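Local coordinates for protein aminofutalosine deaminase (Helicobacter pylori, PDB 7LKK) that deaminates aminofutalosine in the menaquinone pathway, as a metal-dependent hydrolase of the amidohydrolase family that here holds an iron(III) ion and a coformycin-type inhibitor, at residues 141-144 / 145-149; 181-185 / 186-190. All coordinates share one frame; numbering follows the deposited sequence.

Interaction 1 (141-144 / 145-149); sequences IEVN and LLKES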
ATOM      1  N   ILE A 141       3.915 -25.664  15.452  1.00 30.88           N
ATOM      2  CA  ILE A 141       5.356 -25.469  15.326  1.00 30.85           C
ATOM      3  C   ILE A 141       5.778 -24.087  15.819  1.00 32.63           C
ATOM      4  O   ILE A 141       6.930 -23.899  16.229  1.00 33.99           O
ATOM      5  CB  ILE A 141       5.784 -25.721  13.865  1.00 32.52           C
ATOM      6  CG1 ILE A 141       5.537 -27.184  13.493  1.00 33.50           C
ATOM      7  CG2 ILE A 141       7.253 -25.386  13.642  1.00 39.11           C
ATOM      8  CD1 ILE A 141       5.819 -27.502  12.042  1.00 39.51           C
ATOM      9  N   GLU A 142       4.865 -23.120  15.830  1.00 30.78           N
ATOM     10  CA  GLU A 142       5.178 -21.766  16.266  1.00 33.62           C
ATOM     11  C   GLU A 142       4.881 -21.521  17.740  1.00 28.40           C
ATOM     12  O   GLU A 142       5.229 -20.453  18.252  1.00 30.95           O
ATOM     13  CB  GLU A 142       4.399 -20.749  15.425  1.00 27.12           C
ATOM     14  CG  GLU A 142       2.933 -20.636  15.812  1.00 26.83           C
ATOM     15  CD  GLU A 142       2.059 -21.631  15.076  1.00 30.63           C
ATOM     16  OE1 GLU A 142       1.314 -21.208  14.167  1.00 30.51           O
ATOM     17  OE2 GLU A 142       2.120 -22.835  15.403  1.00 29.57           O
ATOM     18  N   VAL A 143       4.250 -22.478  18.427  1.00 31.43           N
ATOM     19  CA  VAL A 143       3.750 -22.232  19.780  1.00 32.74           C
ATOM     20  C   VAL A 143       4.896 -21.957  20.748  1.00 32.98           C
ATOM     21  O   VAL A 143       4.804 -21.064  21.599  1.00 29.39           O
ATOM     22  CB  VAL A 143       2.885 -23.417  20.250  1.00 32.06           C
ATOM     23  CG1 VAL A 143       2.488 -23.243  21.710  1.00 27.82           C
ATOM     24  CG2 VAL A 143       1.648 -23.546  19.375  1.00 29.93           C
ATOM     25  N   ASN A 144       5.984 -22.726  20.647  1.00 33.33           N
ATOM     26  CA  ASN A 144       7.093 -22.577  21.588  1.00 31.10           C
ATOM     27  C   ASN A 144       7.659 -21.162  21.563  1.00 32.21           C
ATOM     28  O   ASN A 144       7.854 -20.539  22.613  1.00 32.31           O
ATOM     29  CB  ASN A 144       8.183 -23.602  21.278  1.00 35.15           C
ATOM     30  CG  ASN A 144       7.841 -24.987  21.789  1.00 40.95           C
ATOM     31  OD1 ASN A 144       6.931 -25.154  22.603  1.00 38.18           O
ATOM     32  ND2 ASN A 144       8.566 -25.993  21.312  1.00 46.07           N
ATOM     33  N   LEU A 145       7.937 -20.641  20.367  1.00 32.82           N
ATOM     34  CA  LEU A 145       8.479 -19.290  20.260  1.00 30.43           C
ATOM     35  C   LEU A 145       7.477 -18.253  20.754  1.00 30.78           C
ATOM     36  O   LEU A 145       7.857 -17.270  21.399  1.00 30.94           O
ATOM     37  CB  LEU A 145       8.888 -19.009  18.815  1.00 30.06           C
ATOM     38  CG  LEU A 145      10.106 -19.796  18.329  1.00 33.82           C
ATOM     39  CD1 LEU A 145      10.349 -19.561  16.848  1.00 34.86           C
ATOM     40  CD2 LEU A 145      11.336 -19.423  19.143  1.00 37.47           C
ATOM     41  N   LEU A 146       6.192 -18.458  20.459  1.00 31.18           N
ATOM     42  CA  LEU A 146       5.155 -17.556  20.953  1.00 32.18           C
ATOM     43  C   LEU A 146       5.144 -17.496  22.477  1.00 31.03           C
ATOM     44  O   LEU A 146       5.030 -16.414  23.064  1.00 27.09           O
ATOM     45  CB  LEU A 146       3.785 -17.992  20.429  1.00 31.01           C
ATOM     46  CG  LEU A 146       3.405 -17.573  19.009  1.00 33.91           C
ATOM     47  CD1 LEU A 146       2.018 -18.089  18.656  1.00 30.25           C
ATOM     48  CD2 LEU A 146       3.473 -16.061  18.857  1.00 31.22           C
ATOM     49  N   LYS A 147       5.238 -18.656  23.137  1.00 33.21           N
ATOM     50  CA  LYS A 147       5.156 -18.681  24.596  1.00 31.79           C
ATOM     51  C   LYS A 147       6.275 -17.883  25.258  1.00 32.71           C
ATOM     52  O   LYS A 147       6.025 -17.143  26.217  1.00 31.69           O
ATOM     53  CB  LYS A 147       5.168 -20.128  25.093  1.00 36.55           C
ATOM     54  CG  LYS A 147       3.853 -20.861  24.889  1.00 34.67           C
ATOM     55  CD  LYS A 147       3.713 -22.034  25.850  1.00 36.40           C
ATOM     56  CE  LYS A 147       3.803 -21.569  27.294  1.00 34.44           C
ATOM     57  NZ  LYS A 147       3.320 -22.604  28.248  1.00 42.43           N
ATOM     58  N   GLU A 148       7.512 -18.004  24.773  1.00 33.27           N
ATOM     59  CA  GLU A 148       8.590 -17.218  25.363  1.00 36.88           C
ATOM     60  C   GLU A 148       8.714 -15.828  24.751  1.00 33.77           C
ATOM     61  O   GLU A 148       9.681 -15.119  25.046  1.00 37.52           O
ATOM     62  CB  GLU A 148       9.933 -17.957  25.313  1.00 38.37           C
ATOM     63  CG  GLU A 148      10.182 -18.899  24.168  1.00 44.64           C
ATOM     64  CD  GLU A 148      11.566 -19.520  24.273  1.00 54.19           C
ATOM     65  OE1 GLU A 148      12.562 -18.795  24.063  1.00 55.84           O
ATOM     66  OE2 GLU A 148      11.657 -20.722  24.600  1.00 54.56           O
ATOM     67  N   SER A 149       7.778 -15.435  23.900  0.77 30.67           N
ATOM     68  CA  SER A 149       7.671 -14.043  23.500  0.77 30.62           C
ATOM     69  C   SER A 149       6.754 -13.307  24.465  0.77 29.69           C
ATOM     70  O   SER A 149       5.951 -13.923  25.169  0.77 30.09           O
ATOM     71  CB  SER A 149       7.127 -13.944  22.076  0.77 30.87           C
ATOM     72  OG  SER A 149       5.716 -14.069  22.059  0.77 29.41           O
TER
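Glu142 and Leu146, four residues apart, run side by side and point the same way, with Glu142 CG 3.9 Å from Leu146 CD1. Leu146 belongs to the short helix 143-147, which links strands 130-137 and 152-159 as the alpha part of a beta-alpha-beta unit in this TIM-barrel hydrolase, and the pair illustrates how one turn of chain sorts its side chains. In Glu142 the CG sits between the backbone N and the carbonyl carbon (chi1 77°) and the chain bends again at the next bond. This lays its methylene part along the leucine while the carboxylate turns away to Ser137, whose OG bonds OE2. The side chain lies about 6 Å from that of the iron ligand His81, beyond the first coordination shell. Phe82 touches both Glu142 and Leu146.

The next pair around the helix, Val143 and Lys147, meets more loosely, Val143 CG1 lying 4.2 Å from Lys147 CG. Only the aliphatic start of the lysine takes part, its CG also resting 3.4 Å from Val143 O; the chain then bends at chi3, and NZ goes on to Leu182 O. Leu145 faces elsewhere, against Gln115, Ile118 and Gln119 of helix 115-127.

Beneath these pairs Leu146 N bonds Glu142 O (3.1 Å), and Lys147 N bonds Val143 O (2.9 Å). The third bond, Glu148 N to Asn144 O, is weak, and at Glu148 the backbone leaves helical geometry. Past this point Ser149 folds back on the last turn, where its backbone N donates to Leu146 O at 3.0 Å.

Interaction 2 (181-185 / 186-190); sequences DLEDQ and KLKAA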
ATOM      1  N   ASP A 181      -2.637 -28.007  27.358  1.00 29.03           N
ATOM      2  CA  ASP A 181      -1.705 -28.152  28.469  1.00 36.34           C
ATOM      3  C   ASP A 181      -0.624 -27.079  28.482  1.00 33.08           C
ATOM      4  O   ASP A 181       0.121 -26.987  29.463  1.00 29.36           O
ATOM      5  CB  ASP A 181      -1.059 -29.539  28.430  1.00 36.36           C
ATOM      6  CG  ASP A 181      -2.039 -30.648  28.772  1.00 41.96           C
ATOM      7  OD1 ASP A 181      -3.100 -30.346  29.361  1.00 38.95           O
ATOM      8  OD2 ASP A 181      -1.748 -31.821  28.455  1.00 37.96           O
ATOM      9  N   LEU A 182      -0.532 -26.259  27.437  1.00 32.09           N
ATOM     10  CA  LEU A 182       0.419 -25.159  27.384  1.00 28.27           C
ATOM     11  C   LEU A 182      -0.215 -23.815  27.716  1.00 28.62           C
ATOM     12  O   LEU A 182       0.486 -22.798  27.715  1.00 33.14           O
ATOM     13  CB  LEU A 182       1.075 -25.095  26.000  1.00 26.59           C
ATOM     14  CG  LEU A 182       1.911 -26.314  25.600  1.00 32.68           C
ATOM     15  CD1 LEU A 182       2.284 -26.255  24.125  1.00 30.08           C
ATOM     16  CD2 LEU A 182       3.153 -26.426  26.473  1.00 29.90           C
ATOM     17  N   GLU A 183      -1.516 -23.787  27.994  1.00 27.31           N
ATOM     18  CA  GLU A 183      -2.191 -22.533  28.302  1.00 31.35           C
ATOM     19  C   GLU A 183      -1.615 -21.901  29.565  1.00 31.58           C
ATOM     20  O   GLU A 183      -1.277 -22.592  30.528  1.00 26.64           O
ATOM     21  CB  GLU A 183      -3.693 -22.770  28.479  1.00 33.25           C
ATOM     22  CG  GLU A 183      -4.494 -22.732  27.189  1.00 29.12           C
ATOM     23  CD  GLU A 183      -5.988 -22.826  27.434  1.00 30.88           C
ATOM     24  OE1 GLU A 183      -6.393 -23.563  28.357  1.00 36.48           O
ATOM     25  OE2 GLU A 183      -6.759 -22.162  26.707  1.00 28.40           O
ATOM     26  N   ASP A 184      -1.512 -20.578  29.551  1.00 32.67           N
ATOM     27  CA  ASP A 184      -1.137 -19.812  30.733  1.00 31.61           C
ATOM     28  C   ASP A 184      -1.791 -18.437  30.621  1.00 28.66           C
ATOM     29  O   ASP A 184      -2.760 -18.259  29.878  1.00 28.22           O
ATOM     30  CB  ASP A 184       0.397 -19.752  30.881  1.00 32.34           C
ATOM     31  CG  ASP A 184       1.100 -19.215  29.639  1.00 33.24           C
ATOM     32  OD1 ASP A 184       0.490 -18.443  28.867  1.00 28.98           O
ATOM     33  OD2 ASP A 184       2.282 -19.565  29.435  1.00 36.95           O
ATOM     34  N   GLN A 185      -1.260 -17.463  31.361  1.00 30.21           N
ATOM     35  CA  GLN A 185      -1.829 -16.121  31.330  1.00 34.99           C
ATOM     36  C   GLN A 185      -1.600 -15.421  29.996  1.00 34.88           C
ATOM     37  O   GLN A 185      -2.276 -14.427  29.709  1.00 31.04           O
ATOM     38  CB  GLN A 185      -1.247 -15.281  32.465  1.00 31.38           C
ATOM     39  CG  GLN A 185      -1.768 -15.664  33.836  1.00 32.85           C
ATOM     40  CD  GLN A 185      -0.859 -15.199  34.952  1.00 33.07           C
ATOM     41  OE1 GLN A 185      -0.449 -14.039  34.990  1.00 35.77           O
ATOM     42  NE2 GLN A 185      -0.539 -16.102  35.872  1.00 33.72           N
ATOM     43  N   LYS A 186      -0.661 -15.908  29.182  1.00 28.19           N
ATOM     44  CA  LYS A 186      -0.360 -15.318  27.885  1.00 30.30           C
ATOM     45  C   LYS A 186      -0.791 -16.177  26.705  1.00 29.11           C
ATOM     46  O   LYS A 186      -0.713 -15.709  25.563  1.00 26.92           O
ATOM     47  CB  LYS A 186       1.142 -15.023  27.765  1.00 32.07           C
ATOM     48  CG  LYS A 186       1.632 -13.908  28.673  1.00 34.97           C
ATOM     49  CD  LYS A 186       2.772 -13.139  28.028  1.00 36.28           C
ATOM     50  CE  LYS A 186       4.041 -13.975  27.979  1.00 39.85           C
ATOM     51  NZ  LYS A 186       4.717 -14.024  29.303  1.00 44.33           N
ATOM     52  N   LEU A 187      -1.230 -17.413  26.937  1.00 22.84           N
ATOM     53  CA  LEU A 187      -1.590 -18.326  25.858  1.00 24.16           C
ATOM     54  C   LEU A 187      -2.990 -18.865  26.103  1.00 25.43           C
ATOM     55  O   LEU A 187      -3.236 -19.519  27.123  1.00 27.06           O
ATOM     56  CB  LEU A 187      -0.588 -19.479  25.746  1.00 25.97           C
ATOM     57  CG  LEU A 187      -0.867 -20.444  24.592  1.00 29.60           C
ATOM     58  CD1 LEU A 187      -1.037 -19.670  23.300  1.00 26.14           C
ATOM     59  CD2 LEU A 187       0.234 -21.485  24.455  1.00 30.77           C
ATOM     60  N   LYS A 188      -3.897 -18.592  25.171  1.00 19.67           N
ATOM     61  CA  LYS A 188      -5.240 -19.152  25.172  1.00 24.44           C
ATOM     62  C   LYS A 188      -5.372 -20.120  24.005  1.00 22.03           C
ATOM     63  O   LYS A 188      -5.011 -19.786  22.872  1.00 18.97           O
ATOM     64  CB  LYS A 188      -6.299 -18.051  25.074  1.00 24.84           C
ATOM     65  CG  LYS A 188      -7.716 -18.570  24.875  1.00 24.89           C
ATOM     66  CD  LYS A 188      -8.761 -17.564  25.339  1.00 27.64           C
ATOM     67  CE  LYS A 188      -8.592 -16.224  24.641  1.00 25.72           C
ATOM     68  NZ  LYS A 188      -9.564 -15.204  25.131  1.00 28.67           N
ATOM     69  N   ALA A 189      -5.879 -21.316  24.282  1.00 25.26           N
ATOM     70  CA  ALA A 189      -6.075 -22.320  23.247  1.00 22.49           C
ATOM     71  C   ALA A 189      -7.437 -22.141  22.592  1.00 20.49           C
ATOM     72  O   ALA A 189      -8.444 -21.917  23.270  1.00 24.91           O
ATOM     73  CB  ALA A 189      -5.951 -23.730  23.826  1.00 22.05           C
ATOM     74  N   ALA A 190      -7.461 -22.246  21.266  1.00 18.54           N
ATOM     75  CA  ALA A 190      -8.680 -22.096  20.488  1.00 20.31           C
ATOM     76  C   ALA A 190      -8.635 -23.077  19.324  1.00 21.17           C
ATOM     77  O   ALA A 190      -7.649 -23.792  19.128  1.00 19.32           O
ATOM     78  CB  ALA A 190      -8.856 -20.652  20.005  1.00 20.07           C
TER
HETATM   79  O   HOH W   1      -9.496 -23.183  25.435  1.00 25.74           O
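Residues 184-187 form a type I beta turn that reverses the chain into strand 187-193 of the barrel: Asp184 N donates to Leu187 O (3.2 Å), and the return bond from Leu187 N to Asp184 O is weak. Asp184 shows how a side chain can reinforce such a turn. Its CG is tucked between the backbone N and the carbonyl carbon (chi1 55°), which brings OD1 over the NH groups ahead. Lys186 N reaches OD1 at 2.8 Å from above the carboxylate plane, closing an Asx turn; Leu187 N adds a weak, strongly bent bond to the same oxygen.

On the apolar side Leu187 CD2 packs 4.0 Å from Leu182 CB, and Val143 of helix 143-147 touches both leucines.

Glu183 joins the loop to the strand two residues farther on. Its chain is extended beyond CG and carries the carboxylate alongside Ala189, where OE2 takes a nearly straight bond from Ala189 N (2.7 Å, 168°) on its anti side. The other oxygen, OE1, forms a salt bridge with Lys180 of helix 166-180, so both carboxylate oxygens have partners, which should limit its rotation. Ala189 CB lies against the same helix, on Phe176 and Leu179. A water completes the grip, donating to Glu183 OE2 and, at 2.7 Å, to Ala189 O.

Overall arrangement
Interaction 1 precedes interaction 2 along the chain, and their centres lie about 11 Å apart on the same side of the chain's centre. They belong to successive beta-alpha steps of the barrel: helix 143-147 leads to strand 152-159, and helix 166-180 leads through the turn at 184-187 to strand 187-193, parallel neighbour of 152-159. Lys147 joins them directly. Its CG packs 3.7 Å from Leu187 CD2, while its NZ has a long, weak ion pair with Asp184 OD2. At 141-144 the side chain of Glu142 stays about 11 Å from the iron, whereas 186-190 starts a strand that runs on toward His194 of the inhibitor pocket.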